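Local coordinates for cell division control protein 4 (Saccharomyces cerevisiae, PDB 3V7D) that recognises phosphorylated proteins such as the CDK inhibitor SIC1 for an SCF E3 ubiquitin ligase, which marks them for degradation by the proteasome, at residues N104-K109 with S402-V407; H120-I125 with A139-I144; E321-I326 with D338-E343. The protein carries 1 engineered substitution. All blocks are in the same frame, centred on the assembly; numbering follows the deposited sequence.

Contact 1: residues N104-K109 with S402-V407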
loop_
_atom_site.group_PDB
_atom_site.type_symbol
_atom_site.label_atom_id
_atom_site.label_comp_id
_atom_site.label_asym_id
_atom_site.label_seq_id
_atom_site.Cartn_x
_atom_site.Cartn_y
_atom_site.Cartn_z
ATOM N N ASN B 104 -2.960 16.055 -4.465
ATOM C CA ASN B 104 -2.373 16.562 -5.701
ATOM C C ASN B 104 -2.527 15.568 -6.856
ATOM O O ASN B 104 -2.969 15.945 -7.934
ATOM C CB ASN B 104 -0.902 16.934 -5.496
ATOM C CG ASN B 104 -0.728 18.112 -4.559
ATOM O OD1 ASN B 104 -1.643 18.919 -4.377
ATOM N ND2 ASN B 104 0.451 18.225 -3.966
ATOM N N TRP B 105 -2.176 14.305 -6.613
ATOM C CA TRP B 105 -2.379 13.235 -7.586
ATOM C C TRP B 105 -3.832 13.164 -8.068
ATOM O O TRP B 105 -4.091 12.888 -9.238
ATOM C CB TRP B 105 -2.014 11.875 -6.976
ATOM C CG TRP B 105 -0.565 11.498 -7.032
ATOM C CD1 TRP B 105 0.394 11.776 -6.100
ATOM C CD2 TRP B 105 0.085 10.738 -8.062
ATOM N NE1 TRP B 105 1.603 11.245 -6.492
ATOM C CE2 TRP B 105 1.439 10.605 -7.694
ATOM C CE3 TRP B 105 -0.346 10.164 -9.265
ATOM C CZ2 TRP B 105 2.366 9.923 -8.484
ATOM C CZ3 TRP B 105 0.576 9.488 -10.050
ATOM C CH2 TRP B 105 1.915 9.372 -9.653
ATOM N N TYR B 106 -4.770 13.400 -7.154
ATOM C CA TYR B 106 -6.198 13.275 -7.447
ATOM C C TYR B 106 -6.811 14.547 -8.035
ATOM O O TYR B 106 -7.895 14.507 -8.613
ATOM C CB TYR B 106 -6.971 12.903 -6.177
ATOM C CG TYR B 106 -6.965 11.429 -5.818
ATOM C CD1 TYR B 106 -6.374 10.487 -6.649
ATOM C CD2 TYR B 106 -7.569 10.981 -4.647
ATOM C CE1 TYR B 106 -6.380 9.144 -6.322
ATOM C CE2 TYR B 106 -7.578 9.639 -4.311
ATOM C CZ TYR B 106 -6.983 8.726 -5.154
ATOM O OH TYR B 106 -6.991 7.390 -4.825
ATOM N N ASN B 107 -6.134 15.679 -7.874
ATOM C CA ASN B 107 -6.661 16.946 -8.375
ATOM C C ASN B 107 -6.434 17.118 -9.880
ATOM O O ASN B 107 -5.305 17.337 -10.317
ATOM C CB ASN B 107 -6.037 18.114 -7.618
ATOM C CG ASN B 107 -6.717 19.439 -7.916
ATOM O OD1 ASN B 107 -7.551 19.542 -8.817
ATOM N ND2 ASN B 107 -6.353 20.469 -7.159
ATOM N N PRO B 108 -7.518 17.055 -10.673
ATOM C CA PRO B 108 -7.402 17.157 -12.136
ATOM C C PRO B 108 -6.892 18.526 -12.584
ATOM O O PRO B 108 -6.513 18.694 -13.743
ATOM C CB PRO B 108 -8.843 16.948 -12.618
ATOM C CG PRO B 108 -9.688 17.399 -11.479
ATOM C CD PRO B 108 -8.921 17.049 -10.225
ATOM N N LYS B 109 -6.889 19.492 -11.672
ATOM C CA LYS B 109 -6.373 20.820 -11.967
ATOM C C LYS B 109 -4.963 21.009 -11.431
ATOM O O LYS B 109 -4.342 22.050 -11.651
ATOM C CB LYS B 109 -7.291 21.899 -11.396
ATOM C CG LYS B 109 -8.642 21.969 -12.086
ATOM C CD LYS B 109 -9.470 23.144 -11.592
ATOM C CE LYS B 109 -9.581 23.151 -10.080
ATOM N NZ LYS B 109 -10.666 24.055 -9.606
ATOM N N SER B 402 -0.640 1.461 -7.123
ATOM C CA SER B 402 -0.766 1.371 -5.679
ATOM C C SER B 402 -2.247 1.178 -5.389
ATOM O O SER B 402 -3.045 1.043 -6.315
ATOM C CB SER B 402 -0.274 2.654 -5.016
ATOM O OG SER B 402 -1.154 3.731 -5.304
ATOM N N ASP B 403 -2.623 1.175 -4.115
ATOM C CA ASP B 403 -4.028 1.049 -3.752
ATOM C C ASP B 403 -4.826 2.268 -4.202
ATOM O O ASP B 403 -6.030 2.184 -4.406
ATOM C CB ASP B 403 -4.195 0.855 -2.244
ATOM C CG ASP B 403 -3.705 -0.500 -1.766
ATOM O OD1 ASP B 403 -3.575 -1.432 -2.595
ATOM O OD2 ASP B 403 -3.457 -0.631 -0.550
ATOM N N ASN B 404 -4.142 3.393 -4.372
ATOM C CA ASN B 404 -4.799 4.655 -4.677
ATOM C C ASN B 404 -4.708 5.091 -6.140
ATOM O O ASN B 404 -5.608 5.753 -6.650
ATOM C CB ASN B 404 -4.237 5.755 -3.780
ATOM C CG ASN B 404 -4.641 5.582 -2.328
ATOM O OD1 ASN B 404 -5.770 5.203 -2.029
ATOM N ND2 ASN B 404 -3.716 5.856 -1.418
ATOM N N ILE B 405 -3.626 4.708 -6.810
ATOM C CA ILE B 405 -3.307 5.245 -8.126
ATOM C C ILE B 405 -2.879 4.163 -9.113
ATOM O O ILE B 405 -2.117 3.266 -8.765
ATOM C CB ILE B 405 -2.170 6.295 -8.025
ATOM C CG1 ILE B 405 -2.666 7.567 -7.335
ATOM C CG2 ILE B 405 -1.621 6.647 -9.401
ATOM C CD1 ILE B 405 -3.544 8.429 -8.221
ATOM N N LEU B 406 -3.383 4.257 -10.341
ATOM C CA LEU B 406 -2.862 3.485 -11.463
ATOM C C LEU B 406 -2.278 4.440 -12.506
ATOM O O LEU B 406 -2.924 5.412 -12.899
ATOM C CB LEU B 406 -3.966 2.638 -12.100
ATOM C CG LEU B 406 -3.675 1.993 -13.463
ATOM C CD1 LEU B 406 -2.632 0.896 -13.338
ATOM C CD2 LEU B 406 -4.953 1.454 -14.135
ATOM N N VAL B 407 -1.050 4.170 -12.937
ATOM C CA VAL B 407 -0.456 4.894 -14.051
ATOM C C VAL B 407 -0.112 3.878 -15.133
ATOM O O VAL B 407 0.567 2.898 -14.857
ATOM C CB VAL B 407 0.825 5.650 -13.638
ATOM C CG1 VAL B 407 1.433 6.352 -14.844
ATOM C CG2 VAL B 407 0.529 6.655 -12.539
#

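Contact 2: residues H120-I125 with A139-I144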
loop_
_atom_site.group_PDB
_atom_site.type_symbol
_atom_site.label_atom_id
_atom_site.label_comp_id
_atom_site.label_asym_id
_atom_site.label_seq_id
_atom_site.Cartn_x
_atom_site.Cartn_y
_atom_site.Cartn_z
ATOM N N HIS B 120 19.032 6.996 -23.177
ATOM C CA HIS B 120 20.112 6.181 -23.732
ATOM C C HIS B 120 20.397 6.517 -25.196
ATOM O O HIS B 120 19.679 7.303 -25.817
ATOM C CB HIS B 120 19.780 4.691 -23.599
ATOM C CG HIS B 120 19.839 4.183 -22.194
ATOM N ND1 HIS B 120 20.780 3.267 -21.772
ATOM C CD2 HIS B 120 19.084 4.474 -21.107
ATOM C CE1 HIS B 120 20.593 3.007 -20.491
ATOM N NE2 HIS B 120 19.572 3.726 -20.063
ATOM N N MET B 121 21.445 5.909 -25.744
ATOM C CA MET B 121 21.789 6.101 -27.148
ATOM C C MET B 121 20.775 5.445 -28.082
ATOM O O MET B 121 20.652 5.831 -29.244
ATOM C CB MET B 121 23.203 5.590 -27.437
ATOM C CG MET B 121 24.294 6.582 -27.053
ATOM S SD MET B 121 25.958 5.918 -27.239
ATOM C CE MET B 121 26.106 4.939 -25.747
ATOM N N THR B 122 20.053 4.450 -27.574
ATOM C CA THR B 122 18.957 3.851 -28.327
ATOM C C THR B 122 17.633 4.415 -27.823
ATOM O O THR B 122 17.546 4.889 -26.691
ATOM C CB THR B 122 18.947 2.314 -28.217
ATOM O OG1 THR B 122 18.876 1.928 -26.839
ATOM C CG2 THR B 122 20.207 1.729 -28.835
ATOM N N SER B 123 16.605 4.365 -28.663
ATOM C CA SER B 123 15.323 4.974 -28.325
ATOM C C SER B 123 14.473 4.078 -27.424
ATOM O O SER B 123 13.509 4.538 -26.814
ATOM C CB SER B 123 14.549 5.343 -29.592
ATOM O OG SER B 123 14.237 4.190 -30.350
ATOM N N VAL B 124 14.840 2.805 -27.334
ATOM C CA VAL B 124 14.095 1.860 -26.512
ATOM C C VAL B 124 14.804 1.583 -25.189
ATOM O O VAL B 124 15.973 1.203 -25.167
ATOM C CB VAL B 124 13.879 0.518 -27.245
ATOM C CG1 VAL B 124 13.089 -0.440 -26.370
ATOM C CG2 VAL B 124 13.172 0.741 -28.573
ATOM N N ILE B 125 14.088 1.780 -24.090
ATOM C CA ILE B 125 14.599 1.449 -22.767
ATOM C C ILE B 125 13.999 0.113 -22.349
ATOM O O ILE B 125 12.791 -0.083 -22.454
ATOM C CB ILE B 125 14.216 2.528 -21.737
ATOM C CG1 ILE B 125 14.666 3.908 -22.219
ATOM C CG2 ILE B 125 14.795 2.206 -20.371
ATOM C CD1 ILE B 125 16.118 3.972 -22.607
ATOM N N ALA B 139 19.406 -0.275 -21.377
ATOM C CA ALA B 139 18.956 -0.335 -22.763
ATOM C C ALA B 139 19.823 -1.254 -23.618
ATOM O O ALA B 139 20.778 -1.866 -23.133
ATOM C CB ALA B 139 18.900 1.058 -23.366
ATOM N N ASP B 140 19.483 -1.343 -24.899
ATOM C CA ASP B 140 20.221 -2.196 -25.813
ATOM C C ASP B 140 21.502 -1.518 -26.282
ATOM O O ASP B 140 22.221 -2.052 -27.126
ATOM C CB ASP B 140 19.356 -2.593 -27.007
ATOM C CG ASP B 140 19.642 -4.004 -27.482
ATOM O OD1 ASP B 140 19.687 -4.918 -26.630
ATOM O OD2 ASP B 140 19.838 -4.198 -28.701
ATOM N N ASP B 141 21.786 -0.342 -25.728
ATOM C CA ASP B 141 23.031 0.364 -26.013
ATOM C C ASP B 141 24.146 -0.104 -25.080
ATOM O O ASP B 141 25.188 0.539 -24.980
ATOM C CB ASP B 141 22.837 1.885 -25.906
ATOM C CG ASP B 141 22.569 2.352 -24.478
ATOM O OD1 ASP B 141 22.170 1.527 -23.629
ATOM O OD2 ASP B 141 22.750 3.556 -24.204
ATOM N N LYS B 142 23.896 -1.215 -24.388
ATOM C CA LYS B 142 24.863 -1.846 -23.485
ATOM C C LYS B 142 25.153 -1.028 -22.222
ATOM O O LYS B 142 26.024 -1.393 -21.430
ATOM C CB LYS B 142 26.175 -2.177 -24.217
ATOM C CG LYS B 142 26.005 -2.961 -25.513
ATOM C CD LYS B 142 27.345 -3.138 -26.237
ATOM C CE LYS B 142 27.159 -3.828 -27.578
ATOM N NZ LYS B 142 28.447 -4.010 -28.311
ATOM N N MET B 143 24.409 0.057 -22.025
ATOM C CA MET B 143 24.660 0.969 -20.912
ATOM C C MET B 143 23.624 0.899 -19.792
ATOM O O MET B 143 22.462 0.562 -20.010
ATOM C CB MET B 143 24.741 2.411 -21.417
ATOM C CG MET B 143 25.817 2.640 -22.461
ATOM S SD MET B 143 27.425 2.078 -21.881
ATOM C CE MET B 143 28.490 2.698 -23.184
ATOM N N ILE B 144 24.069 1.236 -18.587
ATOM C CA ILE B 144 23.184 1.420 -17.449
ATOM C C ILE B 144 23.329 2.861 -16.979
ATOM O O ILE B 144 24.438 3.322 -16.711
ATOM C CB ILE B 144 23.555 0.484 -16.288
ATOM C CG1 ILE B 144 23.399 -0.978 -16.708
ATOM C CG2 ILE B 144 22.694 0.780 -15.072
ATOM C CD1 ILE B 144 23.752 -1.969 -15.617
#

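Contact 3: residues E321-I326 with D338-E343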
loop_
_atom_site.group_PDB
_atom_site.type_symbol
_atom_site.label_atom_id
_atom_site.label_comp_id
_atom_site.label_asym_id
_atom_site.label_seq_id
_atom_site.Cartn_x
_atom_site.Cartn_y
_atom_site.Cartn_z
ATOM N N GLU B 321 2.789 -13.434 0.867
ATOM C CA GLU B 321 1.907 -13.156 1.992
ATOM C C GLU B 321 0.799 -14.206 2.092
ATOM O O GLU B 321 0.470 -14.670 3.181
ATOM C CB GLU B 321 1.302 -11.756 1.881
ATOM C CG GLU B 321 0.418 -11.387 3.062
ATOM C CD GLU B 321 -0.363 -10.108 2.839
ATOM O OE1 GLU B 321 0.115 -9.239 2.079
ATOM O OE2 GLU B 321 -1.461 -9.978 3.422
ATOM N N ARG B 322 0.238 -14.586 0.949
ATOM C CA ARG B 322 -0.861 -15.543 0.928
ATOM C C ARG B 322 -0.399 -16.935 0.520
ATOM O O ARG B 322 -1.197 -17.874 0.499
ATOM C CB ARG B 322 -1.959 -15.064 -0.020
ATOM C CG ARG B 322 -2.472 -13.677 0.299
ATOM C CD ARG B 322 -3.566 -13.250 -0.664
ATOM N NE ARG B 322 -4.069 -11.923 -0.331
ATOM C CZ ARG B 322 -3.473 -10.791 -0.687
ATOM N NH1 ARG B 322 -2.347 -10.821 -1.391
ATOM N NH2 ARG B 322 -4.001 -9.625 -0.336
ATOM N N LYS B 323 0.889 -17.058 0.209
ATOM C CA LYS B 323 1.470 -18.308 -0.279
ATOM C C LYS B 323 0.763 -18.782 -1.542
ATOM O O LYS B 323 0.229 -19.892 -1.597
ATOM C CB LYS B 323 1.444 -19.396 0.800
ATOM C CG LYS B 323 2.290 -19.077 2.023
ATOM C CD LYS B 323 2.486 -20.310 2.892
ATOM C CE LYS B 323 3.275 -21.390 2.160
ATOM N NZ LYS B 323 4.731 -21.069 2.060
ATOM N N ARG B 324 0.752 -17.918 -2.552
ATOM C CA ARG B 324 0.124 -18.222 -3.827
ATOM C C ARG B 324 1.019 -17.808 -4.982
ATOM O O ARG B 324 1.959 -17.032 -4.811
ATOM C CB ARG B 324 -1.209 -17.485 -3.959
ATOM C CG ARG B 324 -2.268 -17.880 -2.948
ATOM C CD ARG B 324 -3.475 -16.961 -3.074
ATOM N NE ARG B 324 -4.482 -17.226 -2.051
ATOM C CZ ARG B 324 -5.549 -16.461 -1.845
ATOM N NH1 ARG B 324 -5.748 -15.381 -2.590
ATOM N NH2 ARG B 324 -6.416 -16.777 -0.894
ATOM N N CYS B 325 0.715 -18.330 -6.163
ATOM C CA CYS B 325 1.383 -17.889 -7.372
ATOM C C CYS B 325 0.370 -17.375 -8.379
ATOM O O CYS B 325 -0.694 -17.972 -8.576
ATOM C CB CYS B 325 2.188 -19.021 -8.006
ATOM S SG CYS B 325 2.822 -18.574 -9.639
ATOM N N ILE B 326 0.714 -16.266 -9.017
ATOM C CA ILE B 326 -0.109 -15.693 -10.070
ATOM C C ILE B 326 0.672 -15.771 -11.372
ATOM O O ILE B 326 1.846 -15.396 -11.417
ATOM C CB ILE B 326 -0.438 -14.226 -9.761
ATOM C CG1 ILE B 326 -1.076 -14.117 -8.377
ATOM C CG2 ILE B 326 -1.344 -13.641 -10.835
ATOM C CD1 ILE B 326 -0.774 -12.818 -7.668
ATOM N N ASP B 338 -2.251 -22.421 -5.645
ATOM C CA ASP B 338 -2.026 -22.587 -4.213
ATOM C C ASP B 338 -0.653 -23.209 -3.994
ATOM O O ASP B 338 -0.440 -24.375 -4.321
ATOM C CB ASP B 338 -3.110 -23.491 -3.613
ATOM C CG ASP B 338 -3.085 -23.523 -2.088
ATOM O OD1 ASP B 338 -2.022 -23.260 -1.486
ATOM O OD2 ASP B 338 -4.141 -23.816 -1.489
ATOM N N LEU B 339 0.277 -22.442 -3.432
ATOM C CA LEU B 339 1.641 -22.939 -3.253
ATOM C C LEU B 339 1.825 -23.764 -1.982
ATOM O O LEU B 339 2.955 -24.048 -1.574
ATOM C CB LEU B 339 2.658 -21.800 -3.296
ATOM C CG LEU B 339 2.833 -21.092 -4.644
ATOM C CD1 LEU B 339 4.254 -20.542 -4.780
ATOM C CD2 LEU B 339 2.485 -22.011 -5.809
ATOM N N GLU B 340 0.718 -24.148 -1.357
ATOM C CA GLU B 340 0.785 -25.044 -0.214
ATOM C C GLU B 340 0.666 -26.485 -0.699
ATOM O O GLU B 340 1.128 -27.408 -0.034
ATOM C CB GLU B 340 -0.313 -24.730 0.803
ATOM C CG GLU B 340 0.078 -25.019 2.245
ATOM C CD GLU B 340 0.441 -23.761 3.016
ATOM O OE1 GLU B 340 -0.265 -22.742 2.857
ATOM O OE2 GLU B 340 1.432 -23.789 3.778
ATOM N N ASN B 341 0.051 -26.669 -1.865
ATOM C CA ASN B 341 -0.135 -28.004 -2.432
ATOM C C ASN B 341 0.158 -28.098 -3.932
ATOM O O ASN B 341 0.149 -29.189 -4.504
ATOM C CB ASN B 341 -1.545 -28.527 -2.137
ATOM C CG ASN B 341 -2.631 -27.594 -2.639
ATOM O OD1 ASN B 341 -2.357 -26.621 -3.342
ATOM N ND2 ASN B 341 -3.874 -27.894 -2.282
ATOM N N GLY B 342 0.409 -26.954 -4.564
ATOM C CA GLY B 342 0.723 -26.916 -5.982
ATOM C C GLY B 342 -0.512 -27.000 -6.858
ATOM O O GLY B 342 -0.425 -27.318 -8.043
ATOM N N GLU B 343 -1.666 -26.707 -6.271
ATOM C CA GLU B 343 -2.942 -26.849 -6.964
ATOM C C GLU B 343 -3.420 -25.551 -7.605
ATOM O O GLU B 343 -3.183 -24.460 -7.082
ATOM C CB GLU B 343 -4.010 -27.352 -5.993
ATOM C CG GLU B 343 -3.890 -28.823 -5.653
ATOM C CD GLU B 343 -4.370 -29.710 -6.779
ATOM O OE1 GLU B 343 -5.339 -29.321 -7.465
ATOM O OE2 GLU B 343 -3.777 -30.792 -6.982
HETATM O O HOH W 1 -1.907 -20.927 0.002
#

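Contact 1: residues N104-K109 with S402-V407
Y106 and W105, neighbours at the end of helix 87-106, both lean on I405; its CD1 meets both rings and its CG2 meets the indole alone. The Y106 ring slides past I405 in the opposite direction, and its CE1 lies 3.5 Å from I405 CD1. W105 crosses I405 obliquely; the benzo carbon CZ3 of W105 sits 3.6 Å from I405 CG2. W105 also crosses V407 at about a right angle, and V407 CG2 lies near the plane of the indole at its edge, 3.8 Å from CZ3. The indole is held further by W105 NE1, which bonds to G443 O, and by a stack with F463. Here the long helix 87-106 ends against the WD40 propeller, on strand 405-410 of WD repeat 7. Y106 OH donates to N404 O at 2.8 Å, with the carbonyl oxygen at the ring edge and in its plane. The ring and the N404 side-chain amide are turned 82° apart. An alanine at Y106 would probably leave N404 O without this donor and open a gap beside I405 CD1. In that side-chain amide, ND2 bonds to E63 O and OD1 to R420 NE.

Contact 2: residues H120-I125 with A139-I144
D141 OD1 is gripped by two N-H groups. H120 ND1 donates to D141 OD1 at 2.9 Å, on the syn side of the carboxylate. M143 N reaches D141 OD1 from the opposite face of the carboxylate plane, at 3.1 Å, which makes an Asx turn. The other oxygen, D141 OD2, accepts from M121 N at 3.1 Å and is met from above the plane. Three bonds therefore fix the carboxylate, whose plane stands 60° from the imidazole. D141 CG lies between its own backbone N and carbonyl carbon (chi1 68°), and the group rises from its turn toward H120 and M121. The methyl of A139 packs over one face of the H120 ring, a CH-pi contact with CB 3.6 Å from the ring centroid. M143 O lies at the ring edge, 3.1 Å from H120 CE1. A139 CB also meets T122 OG1 at 3.6 Å and V124 O. M121 CE also touches M143 CG, and T122 CG2 lies against D141 CB. H120 NE2 bonds to T137 OG1, so both ring nitrogens are engaged. V124 also packs on the bound peptide. The buried histidine held by a turn aspartate and by a strand hydroxyl belongs to the hydrogen-bonded network typical of WD40 repeats, here in WD repeat 1.

Contact 3: residues E321-I326 with D338-E343
K323 and L339 are joined by the one direct hydrogen bond between the segments. L339 N donates to K323 O at 3.1 Å, tilted 32° from the carbonyl plane. A water adds a second polar link, lying 2.9 Å from K323 O and 2.8 Å from D338 OD1. D338 OD1 also accepts from E340 N at 2.9 Å on its anti side, giving an Asx turn. CG of D338 is anti to the backbone N (chi1 -170°), and OD1 serves both the water and the turn.

The apolar part is carried by L339. Its CD2 meets C325 CB at 3.7 Å, and its CG lies 3.8 Å from R324 C, over the backbone that enters strand 324-329. Y318 also touches L339.

The electrostatic part is looser. K323 and E340 cross obliquely, and K323 CE comes to 3.4 Å from E340 OE2. The charged atoms stay apart, with K323 NZ 4.6 Å from E340 OE2, so any attraction is probably modest. R324 turns its guanidinium to N380 O and Y382 OH.

In the backbone, R324 pairs with D338 as an antiparallel non-hydrogen-bonded pair. G342 and E343 both face D338, a G1 beta bulge with glycine at positive phi. Together they shape the turn between strands 334-338 and 343-348 of one four-stranded propeller blade, at the end of WD repeat 5.

All three contacts belong to the WD40 propeller, and contact 1 also joins it to the helical part of the chain, which includes the F-box. Along the chain contact 1 encloses the others: helix 87-106 comes before the first blade and strand 405-410 lies in WD repeat 7. Contact 2, in WD repeat 1, closes before contact 3, in WD repeat 5, opens. The strands they involve belong to three different four-stranded antiparallel sheets. Their centres lie about 30 Å (1 and 2), 31 Å (1 and 3) and 37 Å (2 and 3) apart. Contact 3 stays within one blade, contact 2 lies where the chain passes between blades, and contact 1 links the two domains.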